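Local structure of beta-ketoacyl synthase (Pseudomonas aeruginosa, 4CW4) at residues V11-G16 with R204-D209; A223-S228 with R306-G311; S366-V371 with L479-A484. The protein catalyses the condensation of acetyl-CoA with malonyl-ACP to give acetoacetyl-ACP, the primer that starts fatty acid biosynthesis. One frame throughout, in Å; residues are numbered along the deposited sequence. Where two conformers were deposited one is given.

How the contacts relate
All three contacts are buried and centre on strands of one ketosynthase sheet, but their depth differs: the centre of contact 3 lies about 3 Å from the centre of the chain, that of contact 2 about 12 Å and that of contact 1 about 17 Å, where its loop runs out to solvent. Strand 366-374 of contact 3 is the hub. V371 O accepts from V13 N of contact 1 at 2.8 Å, V370 N donates to V310 O of contact 2, and Y369 reaches S226. Contact 2 is held by main-chain bonds between strands; contact 1 uses a serine hydroxyl and a water; contact 3 combines one hydroxyl bond with methyl and methylene packing near predicted active-site residues.

Contact 1: residues V11-G16 with R204-D209; sequences VIVGFG and RSTGID
S205 OG lies over the backbone of strand 10-19 and accepts the N-H of F15 at 2.9 Å, though at 143° the bond is noticeably bent. With chi1 at 80° the hydroxyl sits between its own backbone N and carbonyl carbon, a crowded setting that also lets it bond to A202 O one helical turn back; donor and acceptor roles are thus both used. This is the tight end: G14 has no side chain, and S205 OG comes to 3.3 Å from its CA, while T206 CG2 rests 4.0 Å from the same atom. V13 and G14 face V371, a classic beta bulge in strand 10-19, within the thiolase-fold sheet, where it pairs with strand 366-374; one face of the strand meets the turn after helix 190-204 and the other, through F15, I488 and L491 of helix 482-496. Moving along the loop, direct contact thins. V13 and T206 still touch through their CG2 methyls at 4.2 Å, but their carbonyls are joined by a water that donates to V13 O at 2.8 Å and to T206 O at 2.7 Å. T206 OG1 turns to its own loop, accepting from I208 N in an ST turn while bonded to I203 O. Beyond G207, which has positive phi after the helix, I208 approaches strand 11-16 no closer than 6.0 Å, and D209, exposed, caps the next helix through K211 N.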
ATOM      1  N   VAL A  11      11.872  -0.004 -21.925  1.00  9.47           N
ATOM      2  CA  VAL A  11      13.244   0.487 -21.860  1.00 10.96           C
ATOM      3  C   VAL A  11      13.336   1.608 -20.831  1.00  9.43           C
ATOM      4  O   VAL A  11      12.399   2.390 -20.662  1.00 10.10           O
ATOM      5  CB  VAL A  11      13.790   0.923 -23.232  1.00 12.76           C
ATOM      6  CG1 VAL A  11      13.835  -0.259 -24.172  1.00 14.20           C
ATOM      7  CG2 VAL A  11      13.001   2.036 -23.848  1.00 13.68           C
ATOM      8  N   ILE A  12      14.472   1.649 -20.131  1.00  9.74           N
ATOM      9  CA  ILE A  12      14.738   2.651 -19.116  1.00 10.23           C
ATOM     10  C   ILE A  12      15.343   3.874 -19.792  1.00 10.65           C
ATOM     11  O   ILE A  12      16.464   3.804 -20.294  1.00 10.30           O
ATOM     12  CB  ILE A  12      15.700   2.127 -18.028  1.00 10.72           C
ATOM     13  CG1 ILE A  12      15.166   0.848 -17.374  1.00 11.25           C
ATOM     14  CG2 ILE A  12      15.961   3.236 -16.991  1.00  9.68           C
ATOM     15  CD1 ILE A  12      16.196   0.126 -16.542  1.00 11.82           C
ATOM     16  N   VAL A  13      14.588   4.971 -19.837  1.00  9.76           N
ATOM     17  CA  VAL A  13      15.018   6.176 -20.544  1.00 10.48           C
ATOM     18  C   VAL A  13      15.486   7.286 -19.601  1.00  9.73           C
ATOM     19  O   VAL A  13      16.006   8.313 -20.052  1.00 10.60           O
ATOM     20  CB  VAL A  13      13.919   6.720 -21.494  1.00 10.40           C
ATOM     21  CG1 VAL A  13      13.471   5.625 -22.469  1.00 10.57           C
ATOM     22  CG2 VAL A  13      12.729   7.283 -20.715  1.00 10.91           C
ATOM     23  N   GLY A  14      15.340   7.070 -18.295  1.00 10.03           N
ATOM     24  CA  GLY A  14      15.794   8.033 -17.311  1.00  9.46           C
ATOM     25  C   GLY A  14      15.772   7.392 -15.943  1.00  9.23           C
ATOM     26  O   GLY A  14      15.108   6.382 -15.749  1.00  9.46           O
ATOM     27  N   PHE A  15      16.499   7.978 -14.997  1.00  8.47           N
ATOM     28  CA  PHE A  15      16.507   7.495 -13.624  1.00  8.81           C
ATOM     29  C   PHE A  15      17.087   8.558 -12.728  1.00  9.17           C
ATOM     30  O   PHE A  15      17.936   9.350 -13.158  1.00  9.87           O
ATOM     31  CB  PHE A  15      17.275   6.167 -13.499  1.00  9.45           C
ATOM     32  CG  PHE A  15      18.739   6.257 -13.845  1.00  8.91           C
ATOM     33  CD1 PHE A  15      19.176   6.112 -15.140  1.00 10.25           C
ATOM     34  CD2 PHE A  15      19.683   6.472 -12.847  1.00  9.52           C
ATOM     35  CE1 PHE A  15      20.522   6.202 -15.435  1.00 10.24           C
ATOM     36  CE2 PHE A  15      21.020   6.549 -13.128  1.00 10.56           C
ATOM     37  CZ  PHE A  15      21.443   6.439 -14.432  1.00 11.07           C
ATOM     38  N   GLY A  16      16.609   8.616 -11.493  1.00  9.40           N
ATOM     39  CA  GLY A  16      17.119   9.609 -10.581  1.00  9.71           C
ATOM     40  C   GLY A  16      16.626   9.382  -9.184  1.00 10.11           C
ATOM     41  O   GLY A  16      15.788   8.506  -8.967  1.00 10.09           O
ATOM     42  N   ARG A 204      14.151  14.920 -15.361  0.56 11.51           N
ATOM     43  CA  ARG A 204      15.114  15.777 -16.036  0.56 10.99           C
ATOM     44  C   ARG A 204      16.295  14.987 -16.604  0.56 10.97           C
ATOM     45  O   ARG A 204      16.944  15.435 -17.544  0.56 11.16           O
ATOM     46  CB  ARG A 204      15.618  16.877 -15.097  0.56 11.01           C
ATOM     47  CG  ARG A 204      14.547  17.885 -14.688  0.56 12.32           C
ATOM     48  CD  ARG A 204      15.116  19.075 -13.982  0.56 14.62           C
ATOM     49  NE  ARG A 204      14.058  19.952 -13.484  0.56 16.79           N
ATOM     50  CZ  ARG A 204      13.421  20.862 -14.219  0.56 19.31           C
ATOM     51  NH1 ARG A 204      13.742  21.040 -15.502  0.56 19.81           N
ATOM     52  NH2 ARG A 204      12.477  21.614 -13.662  0.56 20.32           N
ATOM     53  N   SER A 205      16.570  13.814 -16.042  1.00 10.51           N
ATOM     54  CA  SER A 205      17.649  12.964 -16.535  1.00 10.83           C
ATOM     55  C   SER A 205      17.362  12.431 -17.925  1.00 10.95           C
ATOM     56  O   SER A 205      18.267  11.971 -18.590  1.00 11.73           O
ATOM     57  CB  SER A 205      17.897  11.766 -15.613  1.00  9.75           C
ATOM     58  OG  SER A 205      16.947  10.724 -15.823  1.00 10.59           O
ATOM     59  N   THR A 206      16.113  12.487 -18.380  1.00 10.38           N
ATOM     60  CA  THR A 206      15.793  11.959 -19.706  1.00 10.69           C
ATOM     61  C   THR A 206      16.324  12.808 -20.847  1.00 10.91           C
ATOM     62  O   THR A 206      16.446  12.310 -21.952  1.00 11.88           O
ATOM     63  CB  THR A 206      14.275  11.818 -19.936  1.00 11.66           C
ATOM     64  OG1 THR A 206      13.670  13.113 -19.995  1.00 11.44           O
ATOM     65  CG2 THR A 206      13.605  10.951 -18.862  1.00 11.75           C
ATOM     66  N   GLY A 207      16.580  14.091 -20.607  1.00 10.79           N
ATOM     67  CA  GLY A 207      16.926  15.007 -21.674  1.00 11.97           C
ATOM     68  C   GLY A 207      15.791  15.345 -22.623  1.00 13.12           C
ATOM     69  O   GLY A 207      16.044  15.884 -23.698  1.00 14.59           O
ATOM     70  N   ILE A 208      14.554  15.046 -22.236  1.00 11.69           N
ATOM     71  CA  ILE A 208      13.397  15.335 -23.072  1.00 12.00           C
ATOM     72  C   ILE A 208      12.412  16.182 -22.270  1.00 12.55           C
ATOM     73  O   ILE A 208      12.132  15.891 -21.104  1.00 14.66           O
ATOM     74  CB  ILE A 208      12.728  14.035 -23.578  1.00 11.63           C
ATOM     75  CG1 ILE A 208      13.712  13.195 -24.403  1.00 14.16           C
ATOM     76  CG2 ILE A 208      11.503  14.362 -24.435  1.00 12.85           C
ATOM     77  CD1 ILE A 208      13.231  11.804 -24.667  1.00 16.07           C
ATOM     78  N   ASP A 209      11.919  17.255 -22.887  1.00 13.52           N
ATOM     79  CA  ASP A 209      10.921  18.106 -22.249  1.00 14.65           C
ATOM     80  C   ASP A 209       9.698  17.244 -21.907  1.00 13.75           C
ATOM     81  O   ASP A 209       9.196  16.515 -22.753  1.00 13.72           O
ATOM     82  CB  ASP A 209      10.552  19.260 -23.204  1.00 16.73           C
ATOM     83  CG  ASP A 209       9.694  20.359 -22.560  1.00 20.42           C
ATOM     84  OD1 ASP A 209       8.986  20.127 -21.564  1.00 21.14           O
ATOM     85  OD2 ASP A 209       9.726  21.491 -23.097  1.00 22.73           O
TER
HETATM   86  O   HOH W   1      16.114   9.646 -22.477  1.00 12.79           O

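Contact 2: residues A223-S228 with R306-G311; sequences AVFSGS and RVVIVG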
ATOM      1  N   ALA A 223       1.671   6.506 -16.748  1.00 11.03           N
ATOM      2  CA  ALA A 223       1.391   5.791 -15.512  1.00 11.33           C
ATOM      3  C   ALA A 223       2.451   6.114 -14.484  1.00 10.49           C
ATOM      4  O   ALA A 223       3.596   6.306 -14.838  1.00 11.56           O
ATOM      5  CB  ALA A 223       1.403   4.319 -15.767  1.00 12.66           C
ATOM      6  N   VAL A 224       2.046   6.141 -13.220  1.00 10.19           N
ATOM      7  CA  VAL A 224       2.952   6.350 -12.101  1.00 11.51           C
ATOM      8  C   VAL A 224       2.649   5.325 -11.022  1.00 10.65           C
ATOM      9  O   VAL A 224       1.497   5.194 -10.601  1.00 10.65           O
ATOM     10  CB  VAL A 224       2.824   7.765 -11.497  1.00 12.04           C
ATOM     11  CG1 VAL A 224       3.780   7.936 -10.327  1.00 12.20           C
ATOM     12  CG2 VAL A 224       3.078   8.829 -12.564  1.00 13.51           C
ATOM     13  N   PHE A 225       3.684   4.608 -10.587  1.00 10.93           N
ATOM     14  CA  PHE A 225       3.601   3.656  -9.482  1.00 10.67           C
ATOM     15  C   PHE A 225       4.698   3.916  -8.461  1.00 10.74           C
ATOM     16  O   PHE A 225       5.875   3.826  -8.802  1.00 12.19           O
ATOM     17  CB  PHE A 225       3.684   2.234 -10.003  1.00 12.06           C
ATOM     18  CG  PHE A 225       2.678   1.948 -11.085  1.00 10.87           C
ATOM     19  CD1 PHE A 225       1.318   1.951 -10.810  1.00 12.35           C
ATOM     20  CD2 PHE A 225       3.086   1.719 -12.387  1.00 11.55           C
ATOM     21  CE1 PHE A 225       0.399   1.701 -11.821  1.00 12.32           C
ATOM     22  CE2 PHE A 225       2.163   1.481 -13.391  1.00 12.15           C
ATOM     23  CZ  PHE A 225       0.829   1.475 -13.115  1.00 12.35           C
ATOM     24  N   SER A 226       4.298   4.231  -7.222  1.00 11.22           N
ATOM     25  CA  SER A 226       5.256   4.539  -6.157  1.00 10.14           C
ATOM     26  C   SER A 226       4.661   4.163  -4.796  1.00 10.36           C
ATOM     27  O   SER A 226       3.809   3.292  -4.743  1.00 10.83           O
ATOM     28  CB  SER A 226       5.689   6.003  -6.201  1.00 11.95           C
ATOM     29  OG  SER A 226       6.754   6.207  -5.295  1.00 10.52           O
ATOM     30  N   GLY A 227       5.133   4.787  -3.719  1.00 10.32           N
ATOM     31  CA  GLY A 227       4.589   4.574  -2.385  1.00 10.51           C
ATOM     32  C   GLY A 227       5.662   4.307  -1.347  1.00 10.21           C
ATOM     33  O   GLY A 227       6.858   4.432  -1.619  1.00 10.34           O
ATOM     34  N   SER A 228       5.214   3.978  -0.140  1.00 10.44           N
ATOM     35  CA  SER A 228       6.090   3.587   0.977  1.00 10.48           C
ATOM     36  C   SER A 228       5.464   2.361   1.630  1.00 10.50           C
ATOM     37  O   SER A 228       4.264   2.111   1.452  1.00 10.97           O
ATOM     38  CB  SER A 228       6.186   4.710   2.013  1.00 10.69           C
ATOM     39  OG  SER A 228       4.901   5.001   2.569  1.00 12.28           O
ATOM     40  N   ARG A 306       2.378   3.883 -22.111  1.00 11.31           N
ATOM     41  CA  ARG A 306       3.572   4.008 -22.924  1.00 11.91           C
ATOM     42  C   ARG A 306       4.721   4.680 -22.189  1.00 10.74           C
ATOM     43  O   ARG A 306       5.882   4.525 -22.607  1.00 11.20           O
ATOM     44  CB  ARG A 306       3.243   4.786 -24.181  1.00 12.81           C
ATOM     45  CG  ARG A 306       2.172   4.090 -25.027  1.00 13.94           C
ATOM     46  CD  ARG A 306       2.082   4.615 -26.437  1.00 15.20           C
ATOM     47  NE  ARG A 306       3.244   4.170 -27.205  1.00 15.45           N
ATOM     48  CZ  ARG A 306       3.371   4.247 -28.527  1.00 17.29           C
ATOM     49  NH1 ARG A 306       2.409   4.773 -29.275  1.00 18.46           N
ATOM     50  NH2 ARG A 306       4.467   3.780 -29.106  1.00 17.29           N
ATOM     51  N   VAL A 307       4.404   5.443 -21.140  1.00 11.66           N
ATOM     52  CA  VAL A 307       5.407   6.116 -20.318  1.00 10.92           C
ATOM     53  C   VAL A 307       5.067   5.803 -18.888  1.00 11.06           C
ATOM     54  O   VAL A 307       3.938   6.053 -18.461  1.00 12.49           O
ATOM     55  CB  VAL A 307       5.398   7.647 -20.507  1.00 13.69           C
ATOM     56  CG1 VAL A 307       6.496   8.309 -19.671  1.00 14.79           C
ATOM     57  CG2 VAL A 307       5.558   7.982 -21.979  1.00 15.37           C
ATOM     58  N   VAL A 308       6.022   5.240 -18.156  1.00 11.13           N
ATOM     59  CA  VAL A 308       5.763   4.821 -16.793  1.00 11.08           C
ATOM     60  C   VAL A 308       6.863   5.315 -15.863  1.00 11.18           C
ATOM     61  O   VAL A 308       8.046   5.071 -16.092  1.00 11.82           O
ATOM     62  CB  VAL A 308       5.676   3.279 -16.650  1.00 11.82           C
ATOM     63  CG1 VAL A 308       5.309   2.915 -15.206  1.00 13.73           C
ATOM     64  CG2 VAL A 308       4.682   2.682 -17.626  1.00 12.04           C
ATOM     65  N   ILE A 309       6.460   6.007 -14.803  1.00 10.32           N
ATOM     66  CA  ILE A 309       7.397   6.413 -13.759  1.00 10.46           C
ATOM     67  C   ILE A 309       7.195   5.414 -12.636  1.00 11.01           C
ATOM     68  O   ILE A 309       6.087   5.292 -12.105  1.00 13.54           O
ATOM     69  CB  ILE A 309       7.140   7.842 -13.269  1.00 11.96           C
ATOM     70  CG1 ILE A 309       7.585   8.888 -14.324  1.00 14.65           C
ATOM     71  CG2 ILE A 309       7.931   8.117 -11.984  1.00 12.38           C
ATOM     72  CD1 ILE A 309       6.813   8.878 -15.642  1.00 16.67           C
ATOM     73  N   VAL A 310       8.243   4.666 -12.312  1.00 10.08           N
ATOM     74  CA  VAL A 310       8.171   3.634 -11.282  1.00 11.28           C
ATOM     75  C   VAL A 310       9.219   3.906 -10.220  1.00 10.24           C
ATOM     76  O   VAL A 310      10.381   4.127 -10.538  1.00 10.13           O
ATOM     77  CB  VAL A 310       8.483   2.230 -11.850  1.00 15.46           C
ATOM     78  CG1 VAL A 310       8.210   1.159 -10.801  1.00 15.48           C
ATOM     79  CG2 VAL A 310       7.696   1.932 -13.126  1.00 17.33           C
ATOM     80  N   GLY A 311       8.829   3.880  -8.960  1.00  9.83           N
ATOM     81  CA  GLY A 311       9.806   4.095  -7.911  1.00  9.78           C
ATOM     82  C   GLY A 311       9.184   3.962  -6.537  1.00  9.13           C
ATOM     83  O   GLY A 311       8.130   3.332  -6.377  1.00 10.01           O
TER
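Strands 223-225 and 307-311 run parallel, 9° apart with axes 4.7 Å distant, and four main-chain bonds zip them together. A223 supplies both its polar atoms: its N donates to V307 O at 2.9 Å, and its O accepts from I309 N at 165°. F225 repeats the pattern, its N giving to I309 O at 2.9 Å and 167°, its O receiving G311 N at 3.0 Å. Three of these acceptors, A223 O, I309 O and F225 O, also take a CA-H contact, from V308, V224 and V310. V224, whose main chain faces the other way, bonds through its backbone to M278 of the neighbouring strand, its O weakly to T279 OG1. At the far end S226 OG pairs chiefly with Y369 OH; its approach to G311 O at 3.4 Å is weak and unsettled, and N292 ND2 bonds weakly to that carbonyl. R306, at the start, pairs its NE with D374.

V308 carries most of the packing on the face it shares with F225: CG1, anti to the backbone N, crosses obliquely onto F225 CD2 at 3.8 Å, while CG2 meets A223 CB at 4.1 Å. V308, F225 and V310 lie against helix 288-301; V224 and I309 turn to the opposite face, toward helices 263-273 and 210-215. Such a parallel pair, with helices on both faces, belongs to the mixed N-terminal sheet of the thiolase fold.

Contact 3: residues S366-V371 with L479-A484; sequences SSQYVV and LATASA
The beginning of strand 366-374 runs alongside the turn before helix 482-496, with S366 CA 6.1 Å from T481 CA and Q368 and A484 next in register, while a short 3-10 turn at 480-481 leads into the helix. In the thiolase fold this joins a strand of the N-terminal sheet, antiparallel to both of its neighbours, to a buried helix of the C-terminal half. The first side chain to carry the contact is that of T481. Its OG1, beside its own backbone N, donates to S366 O at 3.0 Å, but it approaches from above the carbonyl plane, 48° out of it, rather than along a lone pair. The same torsion places CG2 anti to the backbone N, and this methyl fits between two residues on one face of the strand: it meets S366 OG at 3.4 Å and Q368 CG at 3.6 Å, the glutamine chain crossing it at about a right angle. Q368 is bent at chi2, -81°, so its amide turns aside: OE1 bonds to S24 OG and NE2 to D485 OD1. S366 OG binds that same carboxylate oxygen, so two donors grip one atom of D485, which would tend to keep it ionised.

The turn also borders the active site. T481's side chain is about 8 Å from that of H477, predicted to be catalytic, and about 9 Å from that of C286, the probable nucleophile, which L479 touches. L479 N bonds to H477 ND1, consistent with a histidine protonated on its other nitrogen, and this probably helps to hold the ring's rotation. At the apolar end of the contact, Q368 CB rests 3.6 Å from A484 CB.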
ATOM      1  N   SER A 366      15.552   6.482   1.298  1.00  8.13           N
ATOM      2  CA  SER A 366      15.853   6.595  -0.125  1.00  7.66           C
ATOM      3  C   SER A 366      14.602   6.893  -0.892  1.00  7.58           C
ATOM      4  O   SER A 366      13.528   6.383  -0.560  1.00  8.65           O
ATOM      5  CB  SER A 366      16.413   5.287  -0.662  1.00  9.38           C
ATOM      6  OG  SER A 366      16.799   5.424  -2.030  1.00  8.48           O
ATOM      7  N   SER A 367      14.731   7.712  -1.925  1.00  8.35           N
ATOM      8  CA  SER A 367      13.676   7.830  -2.926  1.00  8.97           C
ATOM      9  C   SER A 367      14.336   7.727  -4.277  1.00  8.21           C
ATOM     10  O   SER A 367      15.311   8.418  -4.556  1.00  9.40           O
ATOM     11  CB  SER A 367      12.886   9.134  -2.824  1.00 10.98           C
ATOM     12  OG  SER A 367      11.843   9.140  -3.792  1.00 11.64           O
ATOM     13  N   GLN A 368      13.782   6.869  -5.128  0.69  8.56           N
ATOM     14  CA  GLN A 368      14.366   6.524  -6.422  0.69  8.76           C
ATOM     15  C   GLN A 368      13.248   6.343  -7.427  0.69  9.07           C
ATOM     16  O   GLN A 368      12.223   5.767  -7.087  0.69  8.78           O
ATOM     17  CB  GLN A 368      15.117   5.196  -6.321  0.69  9.54           C
ATOM     18  CG  GLN A 368      16.253   5.134  -5.325  0.69 10.38           C
ATOM     19  CD  GLN A 368      17.528   5.730  -5.849  0.69 10.75           C
ATOM     20  OE1 GLN A 368      17.513   6.731  -6.565  0.69 11.46           O
ATOM     21  NE2 GLN A 368      18.649   5.125  -5.489  0.69 10.06           N
ATOM     22  N   TYR A 369      13.486   6.782  -8.659  1.00  9.59           N
ATOM     23  CA  TYR A 369      12.559   6.584  -9.770  1.00  9.89           C
ATOM     24  C   TYR A 369      13.290   6.166 -11.039  1.00 10.19           C
ATOM     25  O   TYR A 369      14.391   6.635 -11.317  1.00 10.76           O
ATOM     26  CB  TYR A 369      11.725   7.857 -10.040  1.00 11.16           C
ATOM     27  CG  TYR A 369      10.781   8.082  -8.920  1.00 10.76           C
ATOM     28  CD1 TYR A 369       9.613   7.345  -8.836  1.00 11.39           C
ATOM     29  CD2 TYR A 369      11.088   8.968  -7.892  1.00 10.92           C
ATOM     30  CE1 TYR A 369       8.768   7.489  -7.768  1.00 11.32           C
ATOM     31  CE2 TYR A 369      10.256   9.115  -6.825  1.00 11.26           C
ATOM     32  CZ  TYR A 369       9.102   8.378  -6.760  1.00 11.02           C
ATOM     33  OH  TYR A 369       8.241   8.491  -5.684  1.00 11.83           O
ATOM     34  N   VAL A 370      12.652   5.289 -11.809  1.00  9.58           N
ATOM     35  CA  VAL A 370      13.068   5.057 -13.185  1.00 10.59           C
ATOM     36  C   VAL A 370      11.932   5.496 -14.093  1.00 10.37           C
ATOM     37  O   VAL A 370      10.747   5.430 -13.718  1.00 10.77           O
ATOM     38  CB  VAL A 370      13.432   3.576 -13.486  1.00 12.49           C
ATOM     39  CG1 VAL A 370      14.683   3.158 -12.685  1.00 14.20           C
ATOM     40  CG2 VAL A 370      12.256   2.640 -13.240  1.00 13.51           C
ATOM     41  N   VAL A 371      12.299   5.955 -15.279  1.00  9.67           N
ATOM     42  CA  VAL A 371      11.329   6.332 -16.300  1.00 10.27           C
ATOM     43  C   VAL A 371      11.405   5.281 -17.384  1.00 10.43           C
ATOM     44  O   VAL A 371      12.461   5.078 -17.961  1.00 10.67           O
ATOM     45  CB  VAL A 371      11.622   7.714 -16.893  1.00 11.47           C
ATOM     46  CG1 VAL A 371      10.520   8.126 -17.857  1.00 11.96           C
ATOM     47  CG2 VAL A 371      11.795   8.747 -15.803  1.00 11.62           C
ATOM     48  N   LEU A 479      13.874  -0.170   2.672  1.00  8.78           N
ATOM     49  CA  LEU A 479      12.520  -0.698   2.845  1.00  9.29           C
ATOM     50  C   LEU A 479      11.823  -0.735   1.477  1.00 10.10           C
ATOM     51  O   LEU A 479      12.274  -1.475   0.608  1.00  9.98           O
ATOM     52  CB  LEU A 479      11.747   0.081   3.915  1.00  9.12           C
ATOM     53  CG  LEU A 479      12.388   0.152   5.309  1.00 11.20           C
ATOM     54  CD1 LEU A 479      11.427   0.764   6.310  1.00 11.30           C
ATOM     55  CD2 LEU A 479      12.882  -1.213   5.808  1.00 12.94           C
ATOM     56  N   ALA A 480      10.754   0.042   1.264  1.00  9.99           N
ATOM     57  CA  ALA A 480      10.100   0.017  -0.051  1.00 10.19           C
ATOM     58  C   ALA A 480      11.087   0.247  -1.188  1.00  9.66           C
ATOM     59  O   ALA A 480      10.991  -0.374  -2.239  1.00 10.86           O
ATOM     60  CB  ALA A 480       8.970   1.046  -0.170  1.00 12.00           C
ATOM     61  N   THR A 481      12.039   1.138  -0.964  1.00  9.39           N
ATOM     62  CA  THR A 481      12.902   1.602  -2.040  1.00  8.56           C
ATOM     63  C   THR A 481      14.109   0.690  -2.240  1.00  8.51           C
ATOM     64  O   THR A 481      14.913   0.915  -3.136  1.00  9.76           O
ATOM     65  CB  THR A 481      13.356   3.040  -1.720  1.00  9.53           C
ATOM     66  OG1 THR A 481      12.209   3.785  -1.304  1.00  9.76           O
ATOM     67  CG2 THR A 481      13.996   3.729  -2.914  1.00  9.64           C
ATOM     68  N   ALA A 482      14.217  -0.355  -1.428  1.00  8.86           N
ATOM     69  CA  ALA A 482      15.431  -1.163  -1.426  1.00 10.06           C
ATOM     70  C   ALA A 482      15.801  -1.696  -2.816  1.00  9.09           C
ATOM     71  O   ALA A 482      16.942  -1.605  -3.248  1.00  9.35           O
ATOM     72  CB  ALA A 482      15.311  -2.303  -0.460  1.00 11.45           C
ATOM     73  N   SER A 483      14.844  -2.279  -3.522  0.72  9.44           N
ATOM     74  CA  SER A 483      15.156  -2.869  -4.810  0.72  9.52           C
ATOM     75  C   SER A 483      15.305  -1.839  -5.915  0.72  9.47           C
ATOM     76  O   SER A 483      15.849  -2.163  -6.956  0.72 10.58           O
ATOM     77  CB  SER A 483      14.190  -4.002  -5.173  0.72 10.04           C
ATOM     78  OG  SER A 483      12.827  -3.608  -5.091  0.72 11.48           O
ATOM     79  N   ALA A 484      14.882  -0.604  -5.686  1.00  9.04           N
ATOM     80  CA  ALA A 484      15.225   0.491  -6.586  1.00  9.51           C
ATOM     81  C   ALA A 484      16.703   0.898  -6.394  1.00  9.33           C
ATOM     82  O   ALA A 484      17.400   1.152  -7.355  1.00  9.57           O
ATOM     83  CB  ALA A 484      14.309   1.700  -6.378  1.00  9.84           C
TER